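Local atomic coordinates of response regulator receiver protein (Dyadobacter fermentans, PDB entry 4XLT), a protein that probably acts as a phosphorylation-dependent switch in two-component signalling, accepting a phosphoryl group on a receiver-domain aspartate. Residues K115-I119 against P120-E124. Numbering follows the deposited sequence.
Sequences KPLEI and PLLRE
Leu122 brings its CD1 methyl against the isobutyl end of Leu117, 3.6 Å from Leu117 CD1 and 3.7 Å from Leu117 CD2, so that one methyl rests against both branches of its partner. Each leucine has CG anti to its backbone N (chi1 -167° in both), which brings the two branched ends together, crossing at a slant. Leu58 of the central strand 54-60 touches both, and helix 13-25 closes over Leu117 through Gln19 and Leu23; branched, wholly apolar side chains suit this buried place.

Main-chain bonds of the first helical turn fix Leu122 relative to the residue that follows Leu117. Leu122 N donates to Glu118 O at 3.0 Å, and Arg123 N to Ile119 O at 2.8 Å, the latter with a nearly straight N-H...O angle of 164°. Glu118 is the N-cap residue, and its CB lies 3.6 Å from Leu121 CB. Pro120 suits the first turn of helix 119-129, where a nitrogen without a hydrogen costs no helical bond; its CD lies 3.5 Å from Ile119 CB, a close approach between adjacent residues. Four residues after Ile119, Arg123 bends at chi2 and chi3, and its NH2 comes within 3.9 Å of Ile119 CG2, a slanting van der Waals contact.

Upstream, a cis peptide bond precedes Pro116, as in CheY-like receivers, and Lys115 NZ forms salt bridges with Asp10, Asp15 and Asp60, the last being the predicted phosphorylation site, unmodified here. Apolar packing and main-chain bonds thus set the start of helix 119-129 against the loop that carries this lysine, whose charge would be expected to stabilise a phosphoryl group on Asp60.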
loop_
_atom_site.group_PDB
_atom_site.type_symbol
_atom_site.label_atom_id
_atom_site.label_comp_id
_atom_site.label_asym_id
_atom_site.label_seq_id
_atom_site.Cartn_x
_atom_site.Cartn_y
_atom_site.Cartn_z
ATOM N N LYS A 115 -3.426 27.159 -6.604
ATOM C CA LYS A 115 -4.575 27.925 -6.125
ATOM C C LYS A 115 -4.835 29.113 -7.047
ATOM O O LYS A 115 -3.895 29.774 -7.487
ATOM C CB LYS A 115 -4.353 28.419 -4.696
ATOM C CG LYS A 115 -4.571 27.378 -3.614
ATOM C CD LYS A 115 -4.495 28.034 -2.244
ATOM C CE LYS A 115 -4.822 27.064 -1.125
ATOM N NZ LYS A 115 -4.833 27.764 0.190
ATOM N N PRO A 116 -6.116 29.393 -7.342
ATOM C CA PRO A 116 -7.284 28.647 -6.861
ATOM C C PRO A 116 -7.479 27.335 -7.613
ATOM O O PRO A 116 -6.925 27.157 -8.696
ATOM C CB PRO A 116 -8.441 29.608 -7.133
ATOM C CG PRO A 116 -7.998 30.367 -8.337
ATOM C CD PRO A 116 -6.506 30.536 -8.188
ATOM N N LEU A 117 -8.258 26.430 -7.036
ATOM C CA LEU A 117 -8.467 25.111 -7.618
ATOM C C LEU A 117 -9.233 25.170 -8.939
ATOM O O LEU A 117 -10.299 25.783 -9.022
ATOM C CB LEU A 117 -9.215 24.221 -6.629
ATOM C CG LEU A 117 -9.243 22.730 -6.941
ATOM C CD1 LEU A 117 -7.829 22.181 -6.949
ATOM C CD2 LEU A 117 -10.100 22.004 -5.922
ATOM N N GLU A 118 -8.682 24.538 -9.970
ATOM C CA GLU A 118 -9.378 24.424 -11.249
ATOM C C GLU A 118 -10.240 23.167 -11.261
ATOM O O GLU A 118 -9.731 22.057 -11.418
ATOM C CB GLU A 118 -8.393 24.401 -12.421
ATOM C CG GLU A 118 -7.761 25.748 -12.752
ATOM C CD GLU A 118 -6.566 26.068 -11.877
ATOM O OE1 GLU A 118 -6.034 25.141 -11.227
ATOM O OE2 GLU A 118 -6.155 27.249 -11.840
ATOM N N ILE A 119 -11.543 23.354 -11.090
ATOM C CA ILE A 119 -12.485 22.239 -11.033
ATOM C C ILE A 119 -12.432 21.312 -12.260
ATOM O O ILE A 119 -12.412 20.091 -12.093
ATOM C CB ILE A 119 -13.931 22.748 -10.842
ATOM C CG1 ILE A 119 -14.025 23.601 -9.574
ATOM C CG2 ILE A 119 -14.909 21.583 -10.775
ATOM C CD1 ILE A 119 -15.400 24.181 -9.320
ATOM N N PRO A 120 -12.404 21.869 -13.490
ATOM C CA PRO A 120 -12.328 20.919 -14.610
ATOM C C PRO A 120 -11.017 20.134 -14.630
ATOM O O PRO A 120 -10.994 18.982 -15.063
ATOM C CB PRO A 120 -12.447 21.820 -15.847
ATOM C CG PRO A 120 -12.019 23.166 -15.385
ATOM C CD PRO A 120 -12.489 23.263 -13.966
ATOM N N LEU A 121 -9.941 20.753 -14.155
ATOM C CA LEU A 121 -8.643 20.095 -14.093
ATOM C C LEU A 121 -8.672 18.950 -13.087
ATOM O O LEU A 121 -8.090 17.889 -13.321
ATOM C CB LEU A 121 -7.551 21.107 -13.727
ATOM C CG LEU A 121 -6.079 20.686 -13.741
ATOM C CD1 LEU A 121 -5.213 21.874 -14.129
ATOM C CD2 LEU A 121 -5.635 20.134 -12.390
ATOM N N LEU A 122 -9.352 19.171 -11.968
ATOM C CA LEU A 122 -9.410 18.174 -10.908
ATOM C C LEU A 122 -10.374 17.048 -11.263
ATOM O O LEU A 122 -10.095 15.879 -10.996
ATOM C CB LEU A 122 -9.812 18.820 -9.581
ATOM C CG LEU A 122 -9.612 17.957 -8.332
ATOM C CD1 LEU A 122 -8.976 18.765 -7.219
ATOM C CD2 LEU A 122 -10.926 17.376 -7.862
ATOM N N ARG A 123 -11.505 17.406 -11.865
ATOM C CA ARG A 123 -12.506 16.426 -12.281
ATOM C C ARG A 123 -11.921 15.413 -13.265
ATOM O O ARG A 123 -12.217 14.218 -13.194
ATOM C CB ARG A 123 -13.715 17.135 -12.898
ATOM C CG ARG A 123 -14.650 16.227 -13.688
ATOM C CD ARG A 123 -16.109 16.510 -13.357
ATOM N NE ARG A 123 -16.398 17.942 -13.322
ATOM C CZ ARG A 123 -17.499 18.467 -12.795
ATOM N NH1 ARG A 123 -18.419 17.679 -12.255
ATOM N NH2 ARG A 123 -17.681 19.781 -12.802
ATOM N N GLU A 124 -11.085 15.893 -14.178
ATOM C CA GLU A 124 -10.427 15.007 -15.127
ATOM C C GLU A 124 -9.407 14.142 -14.400
ATOM O O GLU A 124 -9.266 12.951 -14.679
ATOM C CB GLU A 124 -9.755 15.809 -16.244
ATOM C CG GLU A 124 -9.429 14.991 -17.485
ATOM C CD GLU A 124 -10.671 14.463 -18.188
ATOM O OE1 GLU A 124 -11.758 15.053 -18.007
ATOM O OE2 GLU A 124 -10.561 13.457 -18.920
#